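Long-range contacts in DMATS type aromatic prenyltransferase (PDB 6ZRX), which probably transfers a dimethylallyl group from its diphosphate to the indole ring of tryptophan, as a 6-dimethylallyltryptophan synthase: residues L212-H217 and G260-T265; R226-V231 and V272-Y277; L36-P41 and L82-G87; A94-L99 and F129-S134. All coordinates share one frame; numbering follows the deposited sequence.

Contact 1: L212-H217 and G260-T265; sequences LYLTHH and GSYTFT. With 6C7 (S-(3-methylbut-2-en-1-yl) trihydrogen thiodiphosphate), chain E.
Strands 209-220 and 258-265 run antiparallel side by side in the wall of the prenyltransferase barrel, joined here by four backbone bonds. Leu212 pairs with Tyr262 and Leu214 with Gly260, each pair exchanging two N-H...O=C bonds; the straightest, Leu214 N to Gly260 O at 2.7 Å, reaches 172° at the hydrogen. Between them lies the non-hydrogen-bonded pair Tyr213-Ser261, whose side chains share one face of the sheet. Here Ser261 CB stands over the Tyr213 ring, 3.8 Å from its centroid in a CH-pi contact, while methyl C13 of the thiodiphosphate lies across the ring plane from it, 3.4 Å from Tyr213 CE2. The phenol oxygen of Tyr213 bonds to Lys146, and Ser261 OG to Tyr277. With a leucine in place of Tyr213, Lys146 would probably lose this oxygen partner and the prenyl methyl the flat surface beside it.

The other face is turned to the helices. Phe264 presents its ring edge to Leu212, CE2 lying 3.6 Å from Leu212 CB, and helix 173-182 packs on both residues. The absence of a side chain at Gly260 lets the imidazole of His216 lie close to the backbone there; a CB on Gly260 would be about 3.5 Å from His216 NE2. A water joins His216 NE2 (2.8 Å) to Tyr262 OH (3.0 Å), and Asp193 takes ND1, so both imidazole nitrogens have partners. One face lining the substrate chamber and the other meeting helices is the two-sided strand pattern of the ABBA-barrel fold.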
# COMPACT_ATOMS: atom_id res chain seq x y z
N LEU A 212 5.74 4.76 -8.47
CA LEU A 212 7.05 4.40 -7.87
C LEU A 212 7.06 4.89 -6.43
O LEU A 212 6.78 6.10 -6.21
CB LEU A 212 8.17 5.05 -8.69
CG LEU A 212 9.59 4.71 -8.25
CD1 LEU A 212 9.86 3.21 -8.35
CD2 LEU A 212 10.60 5.50 -9.05
N TYR A 213 7.32 3.99 -5.48
CA TYR A 213 7.35 4.28 -4.03
C TYR A 213 8.79 4.31 -3.55
O TYR A 213 9.54 3.35 -3.86
CB TYR A 213 6.58 3.22 -3.24
CG TYR A 213 5.12 3.12 -3.58
CD1 TYR A 213 4.70 2.61 -4.80
CD2 TYR A 213 4.15 3.52 -2.68
CE1 TYR A 213 3.36 2.50 -5.12
CE2 TYR A 213 2.80 3.41 -2.99
CZ TYR A 213 2.41 2.91 -4.21
OH TYR A 213 1.08 2.80 -4.53
N LEU A 214 9.15 5.38 -2.84
CA LEU A 214 10.48 5.57 -2.21
C LEU A 214 10.30 5.54 -0.69
O LEU A 214 9.42 6.27 -0.19
CB LEU A 214 11.05 6.92 -2.65
CG LEU A 214 11.91 6.90 -3.92
CD1 LEU A 214 11.15 6.33 -5.11
CD2 LEU A 214 12.42 8.30 -4.22
N THR A 215 11.09 4.74 0.00
CA THR A 215 11.16 4.71 1.48
C THR A 215 12.32 5.61 1.91
O THR A 215 13.47 5.34 1.47
CB THR A 215 11.30 3.29 2.02
OG1 THR A 215 10.17 2.56 1.55
CG2 THR A 215 11.35 3.25 3.53
N HIS A 216 12.01 6.62 2.71
CA HIS A 216 12.96 7.63 3.24
C HIS A 216 13.32 7.25 4.68
O HIS A 216 12.54 7.57 5.59
CB HIS A 216 12.36 9.04 3.14
CG HIS A 216 11.84 9.41 1.79
ND1 HIS A 216 12.68 9.63 0.70
CD2 HIS A 216 10.59 9.66 1.35
CE1 HIS A 216 11.95 9.96 -0.35
NE2 HIS A 216 10.67 9.99 0.02
N HIS A 217 14.45 6.56 4.88
CA HIS A 217 14.86 6.01 6.20
C HIS A 217 15.37 7.14 7.10
O HIS A 217 16.19 7.94 6.62
CB HIS A 217 15.90 4.90 6.03
CG HIS A 217 15.33 3.68 5.41
ND1 HIS A 217 14.52 2.81 6.12
CD2 HIS A 217 15.41 3.19 4.16
CE1 HIS A 217 14.14 1.83 5.33
NE2 HIS A 217 14.67 2.04 4.12
N GLY A 260 7.10 7.93 0.24
CA GLY A 260 6.50 8.80 -0.77
C GLY A 260 6.29 8.04 -2.06
O GLY A 260 7.14 7.20 -2.41
N SER A 261 5.20 8.31 -2.76
CA SER A 261 4.91 7.69 -4.06
C SER A 261 4.78 8.78 -5.11
O SER A 261 4.25 9.87 -4.81
CB SER A 261 3.70 6.80 -4.02
OG SER A 261 2.52 7.55 -3.94
N TYR A 262 5.31 8.48 -6.28
CA TYR A 262 5.36 9.36 -7.45
C TYR A 262 4.59 8.65 -8.54
O TYR A 262 4.92 7.48 -8.82
CB TYR A 262 6.83 9.67 -7.78
CG TYR A 262 7.56 10.36 -6.65
CD1 TYR A 262 7.99 9.66 -5.53
CD2 TYR A 262 7.76 11.73 -6.67
CE1 TYR A 262 8.62 10.30 -4.47
CE2 TYR A 262 8.40 12.38 -5.62
CZ TYR A 262 8.84 11.67 -4.53
OH TYR A 262 9.47 12.31 -3.50
N THR A 263 3.54 9.28 -9.06
CA THR A 263 2.73 8.75 -10.18
C THR A 263 3.34 9.31 -11.47
O THR A 263 3.31 10.54 -11.65
CB THR A 263 1.24 9.07 -10.00
OG1 THR A 263 0.80 8.61 -8.71
CG2 THR A 263 0.37 8.42 -11.05
N PHE A 264 3.91 8.42 -12.30
CA PHE A 264 4.56 8.74 -13.60
C PHE A 264 3.56 8.51 -14.74
O PHE A 264 2.94 7.45 -14.79
CB PHE A 264 5.81 7.89 -13.77
CG PHE A 264 6.95 8.26 -12.85
CD1 PHE A 264 7.78 9.33 -13.16
CD2 PHE A 264 7.21 7.54 -11.68
CE1 PHE A 264 8.83 9.69 -12.32
CE2 PHE A 264 8.26 7.90 -10.85
CZ PHE A 264 9.07 8.97 -11.17
N THR A 265 3.40 9.50 -15.63
CA THR A 265 2.42 9.48 -16.76
C THR A 265 3.11 9.91 -18.06
O THR A 265 4.17 10.55 -17.98
CB THR A 265 1.23 10.40 -16.49
OG1 THR A 265 1.75 11.67 -16.09
CG2 THR A 265 0.29 9.86 -15.44
O4 6C7 E . -2.73 5.39 -3.05
P1 6C7 E . -3.19 4.11 -3.71
O6 6C7 E . -4.64 4.15 -4.12
O5 6C7 E . -2.29 3.68 -4.86
O2 6C7 E . -3.07 3.02 -2.55
P3 6C7 E . -2.15 1.74 -2.26
O8 6C7 E . -2.61 1.18 -0.95
O7 6C7 E . -2.27 0.85 -3.46
S9 6C7 E . -0.20 2.34 -2.01
C10 6C7 E . 0.21 1.88 -0.29
C11 6C7 E . 0.63 0.45 -0.19
C12 6C7 E . 1.86 -0.02 -0.37
C13 6C7 E . 3.02 0.82 -0.81
C14 6C7 E . 2.20 -1.46 -0.15
O HOH W 1 8.77 12.00 -0.56

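Contact 2: R226-V231 and V272-Y277; sequences RAASVV and VGYSIY. With 6C7 (S-(3-methylbut-2-en-1-yl) trihydrogen thiodiphosphate), chain E.
Ala228, near the end of helix 221-228, lays its methyl over a face of the Tyr274 ring: CB stands 3.6 Å from the ring centroid, 16° off the normal, with CZ its nearest atom at 3.5 Å. The ring is brought there by a first torsion that sets CG opposite the backbone N (chi1 178°), extending the side chain from the strand toward the helix. Tyr262 of the next strand meets the same ring edge-to-face, and Ile239 of helix 236-247 also packs on it. Were Tyr274 an alanine, the Ala228 methyl would probably lose the surface it rests on, and a gap would open between helix and strand.

This is the outer layer of the ABBA barrel, where helices pack on the strands. A type I turn, Ala228 to Val231, leads out of the helix and delivers Val231 to the start of the strand. There its CG1 lies 3.6 Å from Val272 O and its CG2 4.0 Å from Tyr274 CB. Val272 and Gly273 both face Thr263 in a classic beta bulge. Further along the strand, Tyr277 belongs to the donor pocket; its CE2 approaches C10 of the thiodiphosphate at 3.6 Å, and its hydroxyl bonds to Lys211.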
# COMPACT_ATOMS: atom_id res chain seq x y z
N ARG A 226 11.16 18.18 0.38
CA ARG A 226 12.04 18.60 -0.74
C ARG A 226 11.90 17.57 -1.87
O ARG A 226 11.74 17.99 -3.04
CB ARG A 226 13.50 18.74 -0.28
CG ARG A 226 14.48 19.08 -1.39
CD ARG A 226 14.07 20.24 -2.29
NE ARG A 226 14.99 20.32 -3.43
CZ ARG A 226 14.95 19.51 -4.50
NH1 ARG A 226 14.03 18.57 -4.60
NH2 ARG A 226 15.84 19.67 -5.46
N ALA A 227 11.94 16.28 -1.54
CA ALA A 227 11.73 15.17 -2.51
C ALA A 227 10.38 15.35 -3.22
O ALA A 227 10.32 15.13 -4.44
CB ALA A 227 11.83 13.84 -1.80
N ALA A 228 9.34 15.73 -2.49
CA ALA A 228 7.96 15.87 -3.01
C ALA A 228 7.86 17.04 -4.00
O ALA A 228 6.98 16.99 -4.90
CB ALA A 228 6.99 16.04 -1.87
N SER A 229 8.73 18.05 -3.85
CA SER A 229 8.65 19.35 -4.58
C SER A 229 8.90 19.17 -6.08
O SER A 229 8.59 20.10 -6.82
CB SER A 229 9.60 20.37 -3.99
OG SER A 229 9.17 20.77 -2.70
N VAL A 230 9.45 18.02 -6.50
CA VAL A 230 9.68 17.71 -7.96
C VAL A 230 8.33 17.54 -8.68
O VAL A 230 8.34 17.59 -9.92
CB VAL A 230 10.58 16.48 -8.19
CG1 VAL A 230 11.97 16.69 -7.63
CG2 VAL A 230 9.97 15.19 -7.66
N VAL A 231 7.24 17.32 -7.93
CA VAL A 231 5.85 17.21 -8.48
C VAL A 231 5.20 18.60 -8.45
O VAL A 231 5.10 19.19 -7.36
CB VAL A 231 5.00 16.19 -7.68
CG1 VAL A 231 3.57 16.11 -8.21
CG2 VAL A 231 5.64 14.82 -7.67
N VAL A 272 3.32 13.22 -11.92
CA VAL A 272 2.04 14.00 -12.00
C VAL A 272 1.37 14.01 -10.62
O VAL A 272 0.78 15.05 -10.25
CB VAL A 272 1.09 13.45 -13.07
CG1 VAL A 272 0.67 12.01 -12.82
CG2 VAL A 272 -0.15 14.32 -13.24
N GLY A 273 1.42 12.89 -9.91
CA GLY A 273 0.78 12.70 -8.60
C GLY A 273 1.81 12.41 -7.54
O GLY A 273 2.84 11.79 -7.88
N TYR A 274 1.57 12.87 -6.32
CA TYR A 274 2.39 12.54 -5.15
C TYR A 274 1.46 12.10 -4.02
O TYR A 274 0.40 12.72 -3.86
CB TYR A 274 3.25 13.73 -4.70
CG TYR A 274 4.06 13.45 -3.46
CD1 TYR A 274 5.23 12.71 -3.53
CD2 TYR A 274 3.66 13.90 -2.22
CE1 TYR A 274 5.98 12.43 -2.40
CE2 TYR A 274 4.39 13.63 -1.08
CZ TYR A 274 5.56 12.89 -1.17
OH TYR A 274 6.28 12.62 -0.04
N SER A 275 1.84 11.05 -3.30
CA SER A 275 1.20 10.63 -2.03
C SER A 275 2.27 10.44 -0.98
O SER A 275 3.38 9.99 -1.33
CB SER A 275 0.34 9.40 -2.20
OG SER A 275 -0.64 9.60 -3.20
N ILE A 276 1.95 10.79 0.27
CA ILE A 276 2.83 10.58 1.44
C ILE A 276 2.11 9.57 2.35
O ILE A 276 0.90 9.73 2.56
CB ILE A 276 3.19 11.91 2.15
CG1 ILE A 276 4.01 11.71 3.43
CG2 ILE A 276 1.96 12.77 2.42
CD1 ILE A 276 5.39 11.19 3.18
N TYR A 277 2.83 8.56 2.80
CA TYR A 277 2.32 7.48 3.68
C TYR A 277 3.07 7.56 5.00
O TYR A 277 4.29 7.32 5.03
CB TYR A 277 2.48 6.11 3.01
CG TYR A 277 1.94 6.06 1.61
CD1 TYR A 277 2.66 6.60 0.55
CD2 TYR A 277 0.71 5.49 1.33
CE1 TYR A 277 2.17 6.59 -0.74
CE2 TYR A 277 0.21 5.47 0.04
CZ TYR A 277 0.94 6.02 -1.00
OH TYR A 277 0.45 6.00 -2.27
O4 6C7 E . -2.73 5.39 -3.05
P1 6C7 E . -3.19 4.11 -3.71
O6 6C7 E . -4.64 4.15 -4.12
O5 6C7 E . -2.29 3.68 -4.86
O2 6C7 E . -3.07 3.02 -2.55
P3 6C7 E . -2.15 1.74 -2.26
O8 6C7 E . -2.61 1.18 -0.95
O7 6C7 E . -2.27 0.85 -3.46
S9 6C7 E . -0.20 2.34 -2.01
C10 6C7 E . 0.21 1.88 -0.29
C11 6C7 E . 0.63 0.45 -0.19
C12 6C7 E . 1.86 -0.02 -0.37
C13 6C7 E . 3.02 0.82 -0.81
C14 6C7 E . 2.20 -1.46 -0.15

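Contact 3: L36-P41 and L82-G87; sequences LGPVGP and LGSPPG
Two loops at the periphery of the fold, far from the centre of the chain, meet here: the turn that follows helix 26-36, and the proline-rich link between strand 74-79 and helix 88-106. In the first, Gly37 leaves the helix with positive phi, and Val39 N closes a turn on Leu36 O at 3.1 Å. That turn brings Pro38 and Val39 against residues 82-84.

Pro38 turns its ring carbons to a carbonyl and a hydroxyl of residues 82-84. CG and CD both lie 3.3 Å from the carbonyl oxygen of Leu82, and CB and CG are each 3.5 Å from Ser84 OG, so CG, at the corner of the pyrrolidine, faces both oxygens of the other loop. Deeper in, Val39 meets Leu82 through one branch. Its CG2, opposite the carbonyl carbon with CG1 opposite the backbone N (chi1 172°), reaches Leu82 CD1 at 3.5 Å and Leu82 CG at 3.7 Å, the two side chains passing at a slant. Val6 of helix 6-21 touches Val39, and Trp50 touches Leu82.

Beside this packing, a water spans the backbones. It donates to Leu36 O at 2.8 Å and accepts from Leu82 N at 3.1 Å, so Leu36 O, already bonded to Val39 N, gains a second donor, and the Leu82 amide an acceptor. The second loop is held from its own side, where Asn91 OD1 receives Gly83 N and Gly87 N, the latter residue being the N-cap of helix 88-106.

With apolar contacts and a single bridging water in place of direct polar bonds, the junction rests on shape more than on direct pairing.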
# COMPACT_ATOMS: atom_id res chain seq x y z
N LEU A 36 -6.02 -15.53 -0.77
CA LEU A 36 -5.49 -16.26 0.41
C LEU A 36 -4.90 -17.62 0.01
O LEU A 36 -3.95 -18.08 0.71
CB LEU A 36 -6.60 -16.42 1.45
CG LEU A 36 -6.96 -15.16 2.23
CD1 LEU A 36 -8.13 -15.41 3.17
CD2 LEU A 36 -5.76 -14.65 3.00
N GLY A 37 -5.45 -18.26 -1.04
CA GLY A 37 -5.04 -19.61 -1.46
C GLY A 37 -5.00 -20.58 -0.28
O GLY A 37 -6.00 -20.72 0.44
N PRO A 38 -3.86 -21.24 0.01
CA PRO A 38 -3.82 -22.31 1.02
C PRO A 38 -3.92 -21.78 2.46
O PRO A 38 -4.21 -22.56 3.36
CB PRO A 38 -2.45 -22.96 0.78
CG PRO A 38 -1.59 -21.82 0.27
CD PRO A 38 -2.53 -20.97 -0.57
N VAL A 39 -3.71 -20.47 2.67
CA VAL A 39 -3.80 -19.83 4.01
C VAL A 39 -5.25 -19.85 4.50
O VAL A 39 -5.44 -20.02 5.71
CB VAL A 39 -3.23 -18.41 4.02
CG1 VAL A 39 -3.49 -17.69 5.34
CG2 VAL A 39 -1.76 -18.41 3.70
N GLY A 40 -6.22 -19.64 3.60
CA GLY A 40 -7.64 -19.49 3.96
C GLY A 40 -8.10 -20.57 4.95
O GLY A 40 -8.58 -20.26 6.04
N PRO A 41 -7.98 -21.86 4.60
CA PRO A 41 -8.46 -22.94 5.47
C PRO A 41 -7.65 -23.25 6.73
O PRO A 41 -8.13 -24.00 7.54
CB PRO A 41 -8.39 -24.19 4.57
CG PRO A 41 -8.30 -23.64 3.16
CD PRO A 41 -7.52 -22.36 3.30
N LEU A 82 0.38 -17.29 -0.52
CA LEU A 82 1.53 -18.09 -0.07
C LEU A 82 1.61 -19.36 -0.92
O LEU A 82 0.55 -19.89 -1.31
CB LEU A 82 1.40 -18.42 1.42
CG LEU A 82 1.47 -17.22 2.38
CD1 LEU A 82 1.70 -17.70 3.79
CD2 LEU A 82 2.54 -16.22 1.97
N GLY A 83 2.82 -19.81 -1.23
CA GLY A 83 3.07 -21.12 -1.83
C GLY A 83 2.85 -22.24 -0.83
O GLY A 83 2.60 -21.95 0.35
N SER A 84 2.97 -23.49 -1.28
CA SER A 84 2.88 -24.71 -0.45
C SER A 84 4.06 -25.63 -0.79
O SER A 84 3.97 -26.42 -1.72
CB SER A 84 1.57 -25.44 -0.68
OG SER A 84 0.46 -24.65 -0.27
N PRO A 85 5.21 -25.55 -0.08
CA PRO A 85 5.40 -24.64 1.06
C PRO A 85 5.75 -23.21 0.65
O PRO A 85 6.19 -22.96 -0.47
CB PRO A 85 6.59 -25.29 1.79
CG PRO A 85 7.41 -25.90 0.68
CD PRO A 85 6.40 -26.39 -0.33
N PRO A 86 5.59 -22.22 1.56
CA PRO A 86 5.90 -20.83 1.23
C PRO A 86 7.40 -20.54 1.09
O PRO A 86 8.22 -21.18 1.75
CB PRO A 86 5.32 -20.02 2.42
CG PRO A 86 4.44 -21.00 3.16
CD PRO A 86 5.06 -22.36 2.91
N GLY A 87 7.71 -19.59 0.23
CA GLY A 87 9.07 -19.09 -0.02
C GLY A 87 9.02 -17.99 -1.07
O GLY A 87 7.98 -17.76 -1.67
O HOH W 2 -1.89 -16.23 1.24

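Contact 4: A94-L99 and F129-S134; sequences ATRGFL and FAMWCS
Thr95, Arg96, Phe98 and Leu99 of helix 88-106 pack on Met131 and Cys133 of strand 131-137, an outer helix lying against the barrel wall of the ABBA fold. The short axes run 8.5 Å apart and 36° from parallel. Side chains along the strand alternate: Met131 and Cys133 point to the helix, whereas Trp132 points away from it and lines the pocket of the bound tryptophan.

Sulfur and aliphatic carbon make most of the interface. Met131 extends from the strand and then bends at its last torsion (chi3 -78°), which places SD against the helix, 3.9 Å from Arg96 CA and 3.9 Å from Leu99 CD1. Leu99 runs past Met131 in the opposite sense and spreads its fork over Cys133, both CD1 and CD2 lying 3.8 Å from Cys133 CB. Val147 of the next strand touches both Leu99 and Met131.

Thr95 divides its two branches between apolar and polar partners. It turns its methyl to the strand, CG2 being 3.8 Å from Met131 O and 4.2 Å from Met131 CG, while its hydroxyl bonds outside the pair, to Thr81 N and to Asn91 O one helical turn back.

The aromatic share is slight. Leu35 of helix 26-36 touches both Phe98 and Cys133, and Cys133 SG sits at the Phe98 ring edge, near its plane, 4.3 Å from Phe98 CE2.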
# COMPACT_ATOMS: atom_id res chain seq x y z
N ALA A 94 2.48 -18.39 -6.85
CA ALA A 94 1.09 -18.53 -6.35
C ALA A 94 0.31 -17.22 -6.56
O ALA A 94 -0.86 -17.28 -7.02
CB ALA A 94 1.07 -18.97 -4.90
N THR A 95 0.92 -16.07 -6.24
CA THR A 95 0.28 -14.74 -6.40
C THR A 95 0.06 -14.48 -7.90
O THR A 95 -1.05 -14.06 -8.27
CB THR A 95 1.08 -13.64 -5.69
OG1 THR A 95 1.29 -14.04 -4.33
CG2 THR A 95 0.39 -12.30 -5.72
N ARG A 96 1.06 -14.75 -8.74
CA ARG A 96 0.96 -14.56 -10.21
C ARG A 96 -0.15 -15.47 -10.78
O ARG A 96 -0.93 -14.99 -11.65
CB ARG A 96 2.28 -14.86 -10.90
CG ARG A 96 2.29 -14.46 -12.37
CD ARG A 96 3.32 -15.22 -13.18
NE ARG A 96 4.64 -14.64 -13.02
CZ ARG A 96 5.70 -15.23 -12.46
NH1 ARG A 96 6.85 -14.57 -12.41
NH2 ARG A 96 5.63 -16.45 -11.96
N GLY A 97 -0.24 -16.72 -10.31
CA GLY A 97 -1.29 -17.66 -10.74
C GLY A 97 -2.68 -17.12 -10.45
O GLY A 97 -3.56 -17.21 -11.35
N PHE A 98 -2.88 -16.56 -9.25
CA PHE A 98 -4.15 -15.92 -8.84
C PHE A 98 -4.45 -14.75 -9.79
O PHE A 98 -5.55 -14.68 -10.33
CB PHE A 98 -4.10 -15.46 -7.38
CG PHE A 98 -5.21 -14.51 -7.02
CD1 PHE A 98 -6.52 -14.95 -6.91
CD2 PHE A 98 -4.94 -13.17 -6.79
CE1 PHE A 98 -7.54 -14.07 -6.58
CE2 PHE A 98 -5.96 -12.30 -6.45
CZ PHE A 98 -7.25 -12.75 -6.35
N LEU A 99 -3.49 -13.83 -9.94
CA LEU A 99 -3.68 -12.61 -10.75
C LEU A 99 -3.95 -12.97 -12.21
O LEU A 99 -4.88 -12.38 -12.79
CB LEU A 99 -2.44 -11.74 -10.64
CG LEU A 99 -2.35 -10.90 -9.38
CD1 LEU A 99 -1.01 -10.19 -9.33
CD2 LEU A 99 -3.49 -9.90 -9.31
N PHE A 129 9.76 -10.47 -0.57
CA PHE A 129 8.62 -10.26 -1.51
C PHE A 129 9.17 -9.96 -2.91
O PHE A 129 10.23 -9.30 -3.04
CB PHE A 129 7.66 -9.20 -0.97
CG PHE A 129 7.57 -7.90 -1.73
CD1 PHE A 129 8.39 -6.83 -1.41
CD2 PHE A 129 6.64 -7.74 -2.74
CE1 PHE A 129 8.28 -5.63 -2.10
CE2 PHE A 129 6.54 -6.54 -3.43
CZ PHE A 129 7.37 -5.49 -3.11
N ALA A 130 8.46 -10.45 -3.93
CA ALA A 130 8.72 -10.19 -5.36
C ALA A 130 7.49 -9.51 -5.97
O ALA A 130 7.68 -8.56 -6.73
CB ALA A 130 9.05 -11.47 -6.09
N MET A 131 6.29 -10.00 -5.65
CA MET A 131 5.01 -9.49 -6.22
C MET A 131 3.91 -9.55 -5.14
O MET A 131 3.64 -10.64 -4.60
CB MET A 131 4.60 -10.33 -7.44
CG MET A 131 3.17 -10.08 -7.95
SD MET A 131 2.74 -11.23 -9.32
CE MET A 131 3.61 -10.44 -10.67
N TRP A 132 3.30 -8.40 -4.85
CA TRP A 132 2.03 -8.31 -4.09
C TRP A 132 0.96 -7.81 -5.04
O TRP A 132 1.31 -7.36 -6.13
CB TRP A 132 2.15 -7.38 -2.87
CG TRP A 132 3.07 -7.86 -1.79
CD1 TRP A 132 3.56 -9.13 -1.62
CD2 TRP A 132 3.55 -7.10 -0.67
NE1 TRP A 132 4.34 -9.19 -0.50
CE2 TRP A 132 4.36 -7.96 0.10
CE3 TRP A 132 3.42 -5.76 -0.27
CZ2 TRP A 132 5.02 -7.53 1.26
CZ3 TRP A 132 4.07 -5.34 0.87
CH2 TRP A 132 4.85 -6.22 1.63
N CYS A 133 -0.28 -7.85 -4.64
CA CYS A 133 -1.35 -7.20 -5.40
C CYS A 133 -2.34 -6.51 -4.48
O CYS A 133 -2.33 -6.78 -3.25
CB CYS A 133 -2.06 -8.19 -6.28
SG CYS A 133 -2.93 -9.43 -5.32
N SER A 134 -3.13 -5.63 -5.06
CA SER A 134 -4.23 -4.91 -4.40
C SER A 134 -5.51 -5.22 -5.16
O SER A 134 -5.47 -5.20 -6.41
CB SER A 134 -3.96 -3.43 -4.34
OG SER A 134 -5.07 -2.72 -3.81

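Overall arrangement
Contacts 1, 2 and 4 are buried and reach the same curled antiparallel sheet, whereas contact 3 is partly buried and joins loops at the periphery. Contacts 1 and 2 interlock: their segments alternate along the chain, strands 258-265 and 273-278 are neighbours, and both touch the thiodiphosphate. Contacts 3 and 4 meet on another part of the fold, where Leu82 O lies 3.7 Å from Ala94 CB. Chemistry follows position. Strand against strand, contact 1 is a ladder of backbone bonds; helix against strand, contacts 2 and 4 rely on a methyl over a ring or on sulfur and leucine; loop against loop, contact 3 combines proline, valine and a water.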